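Local coordinates for protein endonuclease NucS (Thermococcus kodakarensis KOD1, PDB 5GKE) that cuts double-stranded DNA as a mismatch restriction endonuclease and is predicted also to cleave single-stranded ends of branched DNA structures, at residues R89-L94 / E108-Y113; I211-S216 / R233-P238; A29-F34 / V115-A120; F34-V39 / S51-I56. The protein carries 1 engineered substitution. All blocks are in the same frame, centred on the assembly; numbering follows the deposited sequence.

Interaction 1 (R89-L94 / E108-Y113); sequences RENPVL and ELEEVY
Leu-109 and Pro-92 are tied backbone to backbone, with Leu-109 N giving its hydrogen to Pro-92 O at 2.8 Å. The bond needs just the carbonyl of Pro-92, so the missing N-H of proline costs nothing in this contact, and the ring adds apolar surface beside Leu-109. The tightly packed part is made by the buried Leu-94 and Leu-109: Leu-109 CD1 sits 4.1 Å from Leu-94 CD1 and also approaches Pro-92 CB, while Leu-17 of helix 14-27 and Ile-56 of strand 52-58 press on Leu-109 from outside. The solvent side is polar, built from the partly exposed Asn-91 and Glu-108. Glu-108 is fully stretched, its CG anti to the backbone N (chi1 -172°), and its carboxylate takes a hydrogen from Asn-91 ND2 on OE2 at 3.1 Å. The bond is fairly straight (161°), lies near the amide plane and uses the anti lone pair of OE2. Asn-91 CB rests 3.3 Å from Leu-109 O. An alanine in place of Asn-91 would probably leave the Glu-108 carboxylate without this mate and more at liberty to swing about its long chain. In the PH-like domain this is the end of the antiparallel hairpin 92-98/103-109 away from its turn, where Val-93 and Glu-108 form a non-hydrogen-bonded pair and Glu-110 and Glu-111 both face Arg-36 in a classic beta bulge.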
loop_
_atom_site.group_PDB
_atom_site.type_symbol
_atom_site.label_atom_id
_atom_site.label_comp_id
_atom_site.label_asym_id
_atom_site.label_seq_id
_atom_site.Cartn_x
_atom_site.Cartn_y
_atom_site.Cartn_z
ATOM N N ARG A 89 -13.013 28.367 -11.276
ATOM C CA ARG A 89 -14.094 27.962 -12.161
ATOM C C ARG A 89 -15.350 28.367 -11.416
ATOM O O ARG A 89 -15.288 29.221 -10.534
ATOM C CB ARG A 89 -14.070 26.463 -12.464
ATOM C CG ARG A 89 -12.768 25.992 -13.094
ATOM C CD ARG A 89 -12.815 24.526 -13.521
ATOM N NE ARG A 89 -11.480 24.050 -13.884
ATOM C CZ ARG A 89 -11.124 22.767 -13.955
ATOM N NH1 ARG A 89 -12.012 21.811 -13.692
ATOM N NH2 ARG A 89 -9.875 22.439 -14.283
ATOM N N GLU A 90 -16.492 27.828 -11.818
ATOM C CA GLU A 90 -17.734 28.021 -11.069
ATOM C C GLU A 90 -17.485 27.835 -9.562
ATOM O O GLU A 90 -18.006 28.588 -8.740
ATOM C CB GLU A 90 -18.814 27.049 -11.566
ATOM C CG GLU A 90 -18.318 25.615 -11.874
ATOM C CD GLU A 90 -17.516 25.488 -13.179
ATOM O OE1 GLU A 90 -17.282 26.514 -13.860
ATOM O OE2 GLU A 90 -17.109 24.353 -13.515
ATOM N N ASN A 91 -16.667 26.843 -9.217
ATOM C CA ASN A 91 -16.095 26.712 -7.879
ATOM C C ASN A 91 -14.582 26.631 -7.984
ATOM O O ASN A 91 -14.051 26.326 -9.047
ATOM C CB ASN A 91 -16.637 25.476 -7.179
ATOM C CG ASN A 91 -18.030 25.678 -6.637
ATOM O OD1 ASN A 91 -18.290 26.632 -5.884
ATOM N ND2 ASN A 91 -18.939 24.775 -7.005
ATOM N N PRO A 92 -13.869 26.908 -6.889
ATOM C CA PRO A 92 -12.421 26.696 -6.978
ATOM C C PRO A 92 -12.129 25.214 -7.206
ATOM O O PRO A 92 -12.868 24.371 -6.711
ATOM C CB PRO A 92 -11.904 27.156 -5.610
ATOM C CG PRO A 92 -13.036 27.918 -4.987
ATOM C CD PRO A 92 -14.288 27.322 -5.547
ATOM N N VAL A 93 -11.094 24.891 -7.962
ATOM C CA VAL A 93 -10.799 23.489 -8.231
ATOM C C VAL A 93 -9.308 23.256 -8.080
ATOM O O VAL A 93 -8.498 23.947 -8.705
ATOM C CB VAL A 93 -11.273 23.066 -9.645
ATOM C CG1 VAL A 93 -10.870 21.640 -9.953
ATOM C CG2 VAL A 93 -12.774 23.214 -9.756
ATOM N N LEU A 94 -8.955 22.329 -7.195
ATOM C CA LEU A 94 -7.578 21.862 -7.048
ATOM C C LEU A 94 -7.264 20.829 -8.137
ATOM O O LEU A 94 -8.039 19.896 -8.325
ATOM C CB LEU A 94 -7.383 21.253 -5.671
ATOM C CG LEU A 94 -6.680 22.026 -4.561
ATOM C CD1 LEU A 94 -6.973 23.493 -4.609
ATOM C CD2 LEU A 94 -7.079 21.437 -3.232
ATOM N N GLU A 108 -13.066 19.584 -6.815
ATOM C CA GLU A 108 -13.965 20.720 -6.862
ATOM C C GLU A 108 -14.339 21.136 -5.449
ATOM O O GLU A 108 -14.986 20.380 -4.728
ATOM C CB GLU A 108 -15.221 20.370 -7.653
ATOM C CG GLU A 108 -16.129 21.569 -7.908
ATOM C CD GLU A 108 -17.488 21.189 -8.487
ATOM O OE1 GLU A 108 -17.633 20.056 -9.007
ATOM O OE2 GLU A 108 -18.412 22.031 -8.416
ATOM N N LEU A 109 -13.981 22.350 -5.052
ATOM C CA LEU A 109 -14.274 22.774 -3.692
ATOM C C LEU A 109 -15.613 23.488 -3.678
ATOM O O LEU A 109 -15.722 24.618 -4.141
ATOM C CB LEU A 109 -13.169 23.686 -3.184
ATOM C CG LEU A 109 -11.778 23.064 -3.240
ATOM C CD1 LEU A 109 -10.707 24.105 -2.958
ATOM C CD2 LEU A 109 -11.690 21.938 -2.233
ATOM N N GLU A 110 -16.631 22.830 -3.140
ATOM C CA GLU A 110 -17.966 23.409 -3.118
ATOM C C GLU A 110 -18.146 24.364 -1.947
ATOM O O GLU A 110 -18.749 25.418 -2.096
ATOM C CB GLU A 110 -19.016 22.310 -3.065
ATOM C CG GLU A 110 -18.976 21.415 -4.274
ATOM C CD GLU A 110 -19.966 20.284 -4.187
ATOM O OE1 GLU A 110 -19.998 19.600 -3.135
ATOM O OE2 GLU A 110 -20.716 20.091 -5.173
ATOM N N GLU A 111 -17.668 23.961 -0.775
ATOM C CA GLU A 111 -17.574 24.857 0.370
ATOM C C GLU A 111 -16.315 24.598 1.181
ATOM O O GLU A 111 -16.119 23.510 1.702
ATOM C CB GLU A 111 -18.806 24.705 1.256
ATOM C CG GLU A 111 -18.817 25.615 2.466
ATOM C CD GLU A 111 -20.139 25.548 3.207
ATOM O OE1 GLU A 111 -21.032 24.789 2.759
ATOM O OE2 GLU A 111 -20.289 26.252 4.232
ATOM N N VAL A 112 -15.470 25.595 1.337
ATOM C CA VAL A 112 -14.263 25.351 2.100
ATOM C C VAL A 112 -14.469 25.764 3.560
ATOM O O VAL A 112 -14.586 26.943 3.865
ATOM C CB VAL A 112 -13.067 26.102 1.488
ATOM C CG1 VAL A 112 -11.831 25.952 2.369
ATOM C CG2 VAL A 112 -12.809 25.611 0.054
ATOM N N TYR A 113 -14.511 24.791 4.462
ATOM C CA TYR A 113 -14.733 25.080 5.880
ATOM C C TYR A 113 -13.473 25.599 6.549
ATOM O O TYR A 113 -13.524 26.422 7.460
ATOM C CB TYR A 113 -15.204 23.839 6.632
ATOM C CG TYR A 113 -16.357 23.098 6.003
ATOM C CD1 TYR A 113 -17.625 23.673 5.929
ATOM C CD2 TYR A 113 -16.191 21.803 5.511
ATOM C CE1 TYR A 113 -18.692 22.987 5.359
ATOM C CE2 TYR A 113 -17.254 21.115 4.947
ATOM C CZ TYR A 113 -18.499 21.709 4.876
ATOM O OH TYR A 113 -19.552 21.029 4.319
#

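Interaction 2 (I211-S216 / R233-P238); sequences ILVAPS and RKLEPP
Arg-233 pairs in parallel with Val-213 and bonds to the residues flanking it, Leu-212 and Ala-214, as in a parallel ladder. Arg-233 N donates to Leu-212 O at 2.9 Å, while Arg-233 O receives a weak bond from Ala-214 N, 3.3 Å long and bent to 147°, with a CA-H...O contact from Val-213 beside it. Leu-212 also bonds through its backbone to Glu-231. Leu-235 N then reaches Ala-214 O at 2.8 Å, but from well above the carbonyl plane, 55° out of it; the same oxygen is also approached by the CA-H of Lys-234. Pro-215 N has no hydrogen to give, so Leu-235 O, 3.1 Å from it, gains no bond there and packs against the proline ring. Lys-234, bent at chi3 (-53°), sets CE 3.3 Å from Pro-215 O, although NZ makes no bond to that oxygen. The branched Val-213 suits a buried sheet face: its CG1 lies 3.6 Å from Leu-235 CB, the two side chains pointing the same way. On the far side of strand 208-214, the main chain of Ile-211 and Val-213 bonds to Val-177, Glu-179 and Lys-181. Strands 208-214 and 231-234, joined through helix 219-227, form a beta-alpha-beta unit at the margin of the PDDEXK-clan sheet; helix 132-141 meets Leu-235, and helix 187-204 meets Leu-212.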
loop_
_atom_site.group_PDB
_atom_site.type_symbol
_atom_site.label_atom_id
_atom_site.label_comp_id
_atom_site.label_asym_id
_atom_site.label_seq_id
_atom_site.Cartn_x
_atom_site.Cartn_y
_atom_site.Cartn_z
ATOM N N ILE A 211 14.717 -23.193 0.842
ATOM C CA ILE A 211 14.275 -23.110 2.224
ATOM C C ILE A 211 13.460 -21.851 2.435
ATOM O O ILE A 211 13.926 -20.744 2.160
ATOM C CB ILE A 211 15.443 -23.106 3.219
ATOM C CG1 ILE A 211 16.365 -24.300 2.994
ATOM C CG2 ILE A 211 14.913 -23.098 4.647
ATOM C CD1 ILE A 211 17.390 -24.470 4.101
ATOM N N LEU A 212 12.234 -22.028 2.908
ATOM C CA LEU A 212 11.404 -20.901 3.278
ATOM C C LEU A 212 11.694 -20.567 4.729
ATOM O O LEU A 212 11.678 -21.434 5.597
ATOM C CB LEU A 212 9.919 -21.202 3.073
ATOM C CG LEU A 212 8.935 -20.085 3.440
ATOM C CD1 LEU A 212 9.315 -18.762 2.817
ATOM C CD2 LEU A 212 7.576 -20.474 2.971
ATOM N N VAL A 213 11.999 -19.311 4.985
ATOM C CA VAL A 213 12.379 -18.909 6.320
ATOM C C VAL A 213 11.403 -17.821 6.758
ATOM O O VAL A 213 11.397 -16.715 6.220
ATOM C CB VAL A 213 13.856 -18.418 6.351
ATOM C CG1 VAL A 213 14.274 -18.008 7.747
ATOM C CG2 VAL A 213 14.778 -19.499 5.820
ATOM N N ALA A 214 10.560 -18.149 7.723
ATOM C CA ALA A 214 9.541 -17.225 8.185
ATOM C C ALA A 214 9.137 -17.607 9.606
ATOM O O ALA A 214 9.582 -18.625 10.119
ATOM C CB ALA A 214 8.344 -17.261 7.241
ATOM N N PRO A 215 8.313 -16.785 10.260
ATOM C CA PRO A 215 7.833 -17.216 11.582
ATOM C C PRO A 215 6.777 -18.337 11.535
ATOM O O PRO A 215 6.583 -19.009 12.540
ATOM C CB PRO A 215 7.253 -15.928 12.184
ATOM C CG PRO A 215 7.127 -14.961 11.056
ATOM C CD PRO A 215 8.151 -15.335 10.049
ATOM N N SER A 216 6.132 -18.535 10.386
ATOM C CA SER A 216 5.074 -19.538 10.223
ATOM C C SER A 216 4.570 -19.537 8.777
ATOM O O SER A 216 4.964 -18.679 7.987
ATOM C CB SER A 216 3.901 -19.269 11.173
ATOM O OG SER A 216 3.288 -18.027 10.870
ATOM N N ARG A 233 12.265 -23.277 7.779
ATOM C CA ARG A 233 12.912 -23.001 9.055
ATOM C C ARG A 233 12.189 -21.830 9.713
ATOM O O ARG A 233 12.054 -20.767 9.112
ATOM C CB ARG A 233 14.401 -22.682 8.878
ATOM C CG ARG A 233 15.216 -22.768 10.195
ATOM C CD ARG A 233 15.590 -24.227 10.498
ATOM N NE ARG A 233 15.634 -25.024 9.266
ATOM C CZ ARG A 233 15.856 -26.337 9.208
ATOM N NH1 ARG A 233 16.053 -27.035 10.326
ATOM N NH2 ARG A 233 15.867 -26.951 8.022
ATOM N N LYS A 234 11.698 -22.046 10.929
ATOM C CA LYS A 234 11.032 -20.996 11.688
ATOM C C LYS A 234 12.037 -19.948 12.137
ATOM O O LYS A 234 13.030 -20.267 12.784
ATOM C CB LYS A 234 10.309 -21.583 12.901
ATOM C CG LYS A 234 9.689 -20.555 13.856
ATOM C CD LYS A 234 8.553 -21.175 14.698
ATOM C CE LYS A 234 7.510 -21.866 13.799
ATOM N NZ LYS A 234 6.357 -22.476 14.521
ATOM N N LEU A 235 11.803 -18.698 11.754
ATOM C CA LEU A 235 12.619 -17.592 12.236
ATOM C C LEU A 235 11.786 -16.309 12.354
ATOM O O LEU A 235 11.063 -15.949 11.427
ATOM C CB LEU A 235 13.805 -17.374 11.302
ATOM C CG LEU A 235 14.914 -16.475 11.830
ATOM C CD1 LEU A 235 15.630 -17.165 12.965
ATOM C CD2 LEU A 235 15.875 -16.125 10.712
ATOM N N GLU A 236 11.897 -15.619 13.483
ATOM C CA GLU A 236 11.209 -14.344 13.671
ATOM C C GLU A 236 12.129 -13.187 13.311
ATOM O O GLU A 236 13.330 -13.253 13.565
ATOM C CB GLU A 236 10.711 -14.210 15.107
ATOM C CG GLU A 236 9.891 -15.398 15.572
ATOM C CD GLU A 236 8.639 -14.987 16.325
ATOM O OE1 GLU A 236 8.580 -15.211 17.556
ATOM O OE2 GLU A 236 7.712 -14.445 15.682
ATOM N N PRO A 237 11.581 -12.134 12.685
ATOM C CA PRO A 237 12.426 -10.963 12.428
ATOM C C PRO A 237 12.925 -10.385 13.750
ATOM O O PRO A 237 12.144 -10.234 14.686
ATOM C CB PRO A 237 11.489 -9.990 11.697
ATOM C CG PRO A 237 10.116 -10.436 12.050
ATOM C CD PRO A 237 10.192 -11.928 12.243
ATOM N N PRO A 238 14.228 -10.119 13.852
ATOM C CA PRO A 238 14.774 -9.594 15.103
ATOM C C PRO A 238 14.446 -8.110 15.319
ATOM O O PRO A 238 14.523 -7.320 14.376
ATOM C CB PRO A 238 16.277 -9.808 14.930
ATOM C CG PRO A 238 16.496 -9.636 13.460
ATOM C CD PRO A 238 15.251 -10.203 12.794
#

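Interaction 3 (A29-F34 / V115-A120); sequences AMLTIF and VSVFRA
Ser-116 grips Thr-32 O twice, through its backbone N at 2.9 Å and through OG at 3.2 Å. The hydroxyl can reach because OG stands between the backbone N and the carbonyl carbon (chi1 68°), and a small serine fits beside Thr-32 CB. Further along, Met-30 and Phe-118 exchange a pair of backbone bonds, each 2.8 Å, and their side chains run side by side. The methionine chain turns at chi3 (-94°), setting CE 4.1 Å from Phe-118 CD2 and 3.7 Å from Ala-120 CB, which itself sits over the centre of the phenylalanine ring. On the other face of the sheet, with Val-117, Leu-31 CD1 lies 4.0 Å from Val-115 CG2, which also meets Ile-33 CG1. Ala-29, just before the strand, sets CB 3.6 Å from Val-117 CG1. One shell out, Leu-20 and Ala-24 of helix 14-27 close over this aliphatic face. Val-117 CG1 lies over the centre of one face of the Arg-119 guanidinium, whose NE forms a salt bridge with Glu-27. This is antiparallel pairing within the curled sheet of the PH-like domain, with helix 14-27 on one face and the second subunit on the other, where Thr-32 and Phe-118 lie.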
loop_
_atom_site.group_PDB
_atom_site.type_symbol
_atom_site.label_atom_id
_atom_site.label_comp_id
_atom_site.label_asym_id
_atom_site.label_seq_id
_atom_site.Cartn_x
_atom_site.Cartn_y
_atom_site.Cartn_z
ATOM N N ALA A 29 5.276 24.666 2.155
ATOM C CA ALA A 29 4.568 24.329 3.387
ATOM C C ALA A 29 3.560 23.217 3.142
ATOM O O ALA A 29 3.367 22.769 2.014
ATOM C CB ALA A 29 3.856 25.566 3.964
ATOM N N MET A 30 2.893 22.785 4.203
ATOM C CA MET A 30 1.825 21.822 4.036
ATOM C C MET A 30 0.477 22.509 3.974
ATOM O O MET A 30 0.157 23.377 4.789
ATOM C CB MET A 30 1.855 20.783 5.146
ATOM C CG MET A 30 2.906 19.739 4.883
ATOM S SD MET A 30 2.565 18.204 5.731
ATOM C CE MET A 30 3.528 18.475 7.196
ATOM N N LEU A 31 -0.306 22.113 2.984
ATOM C CA LEU A 31 -1.633 22.643 2.825
ATOM C C LEU A 31 -2.607 21.633 3.377
ATOM O O LEU A 31 -2.520 20.442 3.065
ATOM C CB LEU A 31 -1.932 22.948 1.361
ATOM C CG LEU A 31 -3.224 23.714 1.110
ATOM C CD1 LEU A 31 -3.098 25.089 1.707
ATOM C CD2 LEU A 31 -3.486 23.786 -0.384
ATOM N N THR A 32 -3.519 22.107 4.223
ATOM C CA THR A 32 -4.603 21.271 4.695
ATOM C C THR A 32 -5.914 22.005 4.498
ATOM O O THR A 32 -6.035 23.169 4.853
ATOM C CB THR A 32 -4.433 20.878 6.177
ATOM O OG1 THR A 32 -3.206 20.168 6.339
ATOM C CG2 THR A 32 -5.565 19.980 6.627
ATOM N N ILE A 33 -6.888 21.305 3.932
ATOM C CA ILE A 33 -8.202 21.862 3.664
ATOM C C ILE A 33 -9.308 20.934 4.163
ATOM O O ILE A 33 -9.289 19.732 3.896
ATOM C CB ILE A 33 -8.377 22.114 2.150
ATOM C CG1 ILE A 33 -7.445 23.245 1.697
ATOM C CG2 ILE A 33 -9.829 22.396 1.797
ATOM C CD1 ILE A 33 -7.421 23.432 0.197
ATOM N N PHE A 34 -10.254 21.484 4.919
ATOM C CA PHE A 34 -11.489 20.774 5.226
ATOM C C PHE A 34 -12.549 21.352 4.304
ATOM O O PHE A 34 -12.743 22.560 4.276
ATOM C CB PHE A 34 -11.918 20.939 6.690
ATOM C CG PHE A 34 -10.858 20.579 7.711
ATOM C CD1 PHE A 34 -10.912 21.120 8.988
ATOM C CD2 PHE A 34 -9.847 19.684 7.424
ATOM C CE1 PHE A 34 -9.959 20.793 9.942
ATOM C CE2 PHE A 34 -8.896 19.344 8.377
ATOM C CZ PHE A 34 -8.949 19.906 9.635
ATOM N N VAL A 115 -9.027 26.339 5.649
ATOM C CA VAL A 115 -7.786 26.192 4.906
ATOM C C VAL A 115 -6.648 26.549 5.848
ATOM O O VAL A 115 -6.771 27.446 6.672
ATOM C CB VAL A 115 -7.754 27.079 3.635
ATOM C CG1 VAL A 115 -8.091 28.519 3.968
ATOM C CG2 VAL A 115 -6.399 27.004 2.971
ATOM N N SER A 116 -5.540 25.836 5.746
ATOM C CA SER A 116 -4.439 26.064 6.662
ATOM C C SER A 116 -3.105 25.838 5.993
ATOM O O SER A 116 -2.959 24.985 5.103
ATOM C CB SER A 116 -4.554 25.154 7.890
ATOM O OG SER A 116 -4.358 23.794 7.518
ATOM N N VAL A 117 -2.129 26.610 6.438
ATOM C CA VAL A 117 -0.781 26.483 5.940
ATOM C C VAL A 117 0.100 26.125 7.109
ATOM O O VAL A 117 0.129 26.830 8.118
ATOM C CB VAL A 117 -0.298 27.777 5.265
ATOM C CG1 VAL A 117 1.180 27.703 4.957
ATOM C CG2 VAL A 117 -1.094 28.029 4.010
ATOM N N PHE A 118 0.809 25.013 6.979
ATOM C CA PHE A 118 1.624 24.520 8.065
ATOM C C PHE A 118 3.061 24.469 7.584
ATOM O O PHE A 118 3.422 23.619 6.776
ATOM C CB PHE A 118 1.112 23.142 8.513
ATOM C CG PHE A 118 1.902 22.506 9.638
ATOM C CD1 PHE A 118 2.672 23.261 10.497
ATOM C CD2 PHE A 118 1.859 21.131 9.828
ATOM C CE1 PHE A 118 3.383 22.652 11.519
ATOM C CE2 PHE A 118 2.565 20.531 10.845
ATOM C CZ PHE A 118 3.324 21.288 11.690
ATOM N N ARG A 119 3.902 25.351 8.110
ATOM C CA ARG A 119 5.261 25.374 7.624
ATOM C C ARG A 119 6.011 24.445 8.532
ATOM O O ARG A 119 6.567 24.856 9.542
ATOM C CB ARG A 119 5.824 26.810 7.660
ATOM C CG ARG A 119 4.757 27.850 7.298
ATOM C CD ARG A 119 5.165 29.330 7.377
ATOM N NE ARG A 119 4.342 30.113 6.445
ATOM C CZ ARG A 119 3.072 30.471 6.648
ATOM N NH1 ARG A 119 2.455 30.163 7.785
ATOM N NH2 ARG A 119 2.411 31.159 5.714
ATOM N N ALA A 120 6.141 23.201 8.101
ATOM C CA ALA A 120 6.552 22.170 9.034
ATOM C C ALA A 120 8.028 21.972 8.901
ATOM O O ALA A 120 8.569 22.007 7.805
ATOM C CB ALA A 120 5.801 20.871 8.794
#

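Interaction 4 (F34-V39 / S51-I56); sequences FARCKV and SGDRVI
Phe-34 and Val-55 lie side by side, with CD2 and CE2 of the ring each 3.8 Å from Val-55 CG2; the same ring stacks on Phe-118 of the second subunit. An alanine in place of Phe-34 would probably open a gap beside Val-55 CG2 and leave that partner ring without its stack. The second flat group, the Arg-54 guanidinium, has Gly-52 CA 3.4 Å above the centre of one face and Lys-38 CA at its edge, near the plane. Glycine suits position 52 because a side chain there would run into Arg-54 NH2. The chain of Arg-54 is bent at chi2 (106°), and its CD lies 3.6 Å from Cys-37 SG, a small thiol that fits against the aliphatic stem. NH1 bonds to Gly-50 O, and NE forms a salt bridge with Asp-122 of the second subunit. Antiparallel backbone bonds join Ala-35 with Arg-54 and Cys-37 with Gly-52, yet the N-to-C directions of these short strand segments are 117° apart, well away from antiparallel, a strong twist consistent with the curled sheet of a PH-like domain. On the Phe-34 face, Asp-53 OD1 lies 3.3 Å from Arg-36 CG, but the charged ends look elsewhere. Arg-36 pairs with Glu-111, while Asp-53 takes a hydrogen bond with Tyr-113 and a salt bridge with Lys-5 of the second subunit. At the margin, the extended Lys-38 passes Ser-51, its CE 3.6 Å from Ser-51 OG, a hydroxyl that bonds to Glu-110.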
loop_
_atom_site.group_PDB
_atom_site.type_symbol
_atom_site.label_atom_id
_atom_site.label_comp_id
_atom_site.label_asym_id
_atom_site.label_seq_id
_atom_site.Cartn_x
_atom_site.Cartn_y
_atom_site.Cartn_z
ATOM N N PHE A 34 -10.254 21.484 4.919
ATOM C CA PHE A 34 -11.489 20.774 5.226
ATOM C C PHE A 34 -12.549 21.352 4.304
ATOM O O PHE A 34 -12.743 22.560 4.276
ATOM C CB PHE A 34 -11.918 20.939 6.690
ATOM C CG PHE A 34 -10.858 20.579 7.711
ATOM C CD1 PHE A 34 -10.912 21.120 8.988
ATOM C CD2 PHE A 34 -9.847 19.684 7.424
ATOM C CE1 PHE A 34 -9.959 20.793 9.942
ATOM C CE2 PHE A 34 -8.896 19.344 8.377
ATOM C CZ PHE A 34 -8.949 19.906 9.635
ATOM N N ALA A 35 -13.231 20.512 3.538
ATOM C CA ALA A 35 -14.152 21.040 2.549
ATOM C C ALA A 35 -15.235 20.057 2.169
ATOM O O ALA A 35 -15.050 18.854 2.286
ATOM C CB ALA A 35 -13.385 21.460 1.297
ATOM N N ARG A 36 -16.357 20.579 1.690
ATOM C CA ARG A 36 -17.287 19.764 0.945
ATOM C C ARG A 36 -16.800 19.760 -0.492
ATOM O O ARG A 36 -16.533 20.815 -1.071
ATOM C CB ARG A 36 -18.716 20.294 1.032
ATOM C CG ARG A 36 -19.751 19.226 0.750
ATOM C CD ARG A 36 -21.044 19.809 0.233
ATOM N NE ARG A 36 -21.325 21.078 0.883
ATOM C CZ ARG A 36 -21.666 22.184 0.232
ATOM N NH1 ARG A 36 -21.784 22.168 -1.093
ATOM N NH2 ARG A 36 -21.892 23.302 0.908
ATOM N N CYS A 37 -16.680 18.581 -1.081
ATOM C CA CYS A 37 -16.116 18.517 -2.421
ATOM C C CYS A 37 -16.618 17.355 -3.259
ATOM O O CYS A 37 -17.268 16.439 -2.760
ATOM C CB CYS A 37 -14.591 18.460 -2.334
ATOM S SG CYS A 37 -13.942 17.049 -1.450
ATOM N N LYS A 38 -16.337 17.449 -4.552
ATOM C CA LYS A 38 -16.452 16.342 -5.489
ATOM C C LYS A 38 -15.045 16.021 -6.012
ATOM O O LYS A 38 -14.196 16.916 -6.110
ATOM C CB LYS A 38 -17.385 16.698 -6.650
ATOM C CG LYS A 38 -18.854 16.908 -6.289
ATOM C CD LYS A 38 -19.562 17.493 -7.499
ATOM C CE LYS A 38 -21.069 17.530 -7.352
ATOM N NZ LYS A 38 -21.658 18.152 -8.575
ATOM N N VAL A 39 -14.780 14.761 -6.343
ATOM C CA VAL A 39 -13.452 14.406 -6.825
ATOM C C VAL A 39 -13.514 13.634 -8.144
ATOM O O VAL A 39 -14.237 12.646 -8.286
ATOM C CB VAL A 39 -12.669 13.582 -5.783
ATOM C CG1 VAL A 39 -11.232 13.329 -6.279
ATOM C CG2 VAL A 39 -12.633 14.316 -4.449
ATOM N N SER A 51 -20.444 14.746 -3.778
ATOM C CA SER A 51 -20.334 15.743 -2.700
ATOM C C SER A 51 -20.250 15.131 -1.322
ATOM O O SER A 51 -21.094 14.329 -0.936
ATOM C CB SER A 51 -21.524 16.708 -2.716
ATOM O OG SER A 51 -21.474 17.598 -3.813
ATOM N N GLY A 52 -19.241 15.545 -0.571
ATOM C CA GLY A 52 -19.022 15.032 0.768
ATOM C C GLY A 52 -17.887 15.790 1.428
ATOM O O GLY A 52 -17.065 16.426 0.754
ATOM N N ASP A 53 -17.842 15.732 2.751
ATOM C CA ASP A 53 -16.801 16.423 3.478
ATOM C C ASP A 53 -15.560 15.562 3.568
ATOM O O ASP A 53 -15.643 14.380 3.905
ATOM C CB ASP A 53 -17.275 16.801 4.880
ATOM C CG ASP A 53 -18.456 17.734 4.861
ATOM O OD1 ASP A 53 -18.712 18.366 3.811
ATOM O OD2 ASP A 53 -19.130 17.833 5.899
ATOM N N ARG A 54 -14.406 16.160 3.284
ATOM C CA ARG A 54 -13.145 15.447 3.381
ATOM C C ARG A 54 -12.025 16.353 3.863
ATOM O O ARG A 54 -12.107 17.577 3.786
ATOM C CB ARG A 54 -12.756 14.827 2.018
ATOM C CG ARG A 54 -13.638 13.677 1.581
ATOM C CD ARG A 54 -14.571 14.087 0.453
ATOM N NE ARG A 54 -15.712 13.184 0.338
ATOM C CZ ARG A 54 -16.551 13.151 -0.695
ATOM N NH1 ARG A 54 -16.353 13.959 -1.729
ATOM N NH2 ARG A 54 -17.577 12.296 -0.705
ATOM N N VAL A 55 -10.983 15.717 4.375
ATOM C CA VAL A 55 -9.719 16.362 4.632
ATOM C C VAL A 55 -8.833 16.204 3.410
ATOM O O VAL A 55 -8.650 15.094 2.914
ATOM C CB VAL A 55 -9.006 15.753 5.829
ATOM C CG1 VAL A 55 -7.663 16.418 6.000
ATOM C CG2 VAL A 55 -9.879 15.873 7.082
ATOM N N ILE A 56 -8.280 17.317 2.946
ATOM C CA ILE A 56 -7.434 17.352 1.765
ATOM C C ILE A 56 -6.044 17.817 2.158
ATOM O O ILE A 56 -5.896 18.814 2.856
ATOM C CB ILE A 56 -8.026 18.283 0.698
ATOM C CG1 ILE A 56 -9.361 17.715 0.206
ATOM C CG2 ILE A 56 -7.049 18.479 -0.450
ATOM C CD1 ILE A 56 -10.299 18.746 -0.400
#

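Interactions 1, 3 and 4 all lie in the curled antiparallel sheet of the N-terminal PH-like domain, their centres 9 to 16 Å apart, with strand 30-42 as the common neighbour. Interactions 3 and 4 share Phe-34, and both touch the second subunit. Along the chain, interaction 4 and then interaction 1 are nested within the long loop that interaction 3 closes, so one pairing between residues far apart in sequence encloses the others. Interaction 2 comes afterwards, in the C-terminal PDDEXK-clan domain that holds the magnesium, its centre 44 to 52 Å from the rest. The subunit contacts around interactions 3 and 4 thus lie far from the magnesium site of the same chain.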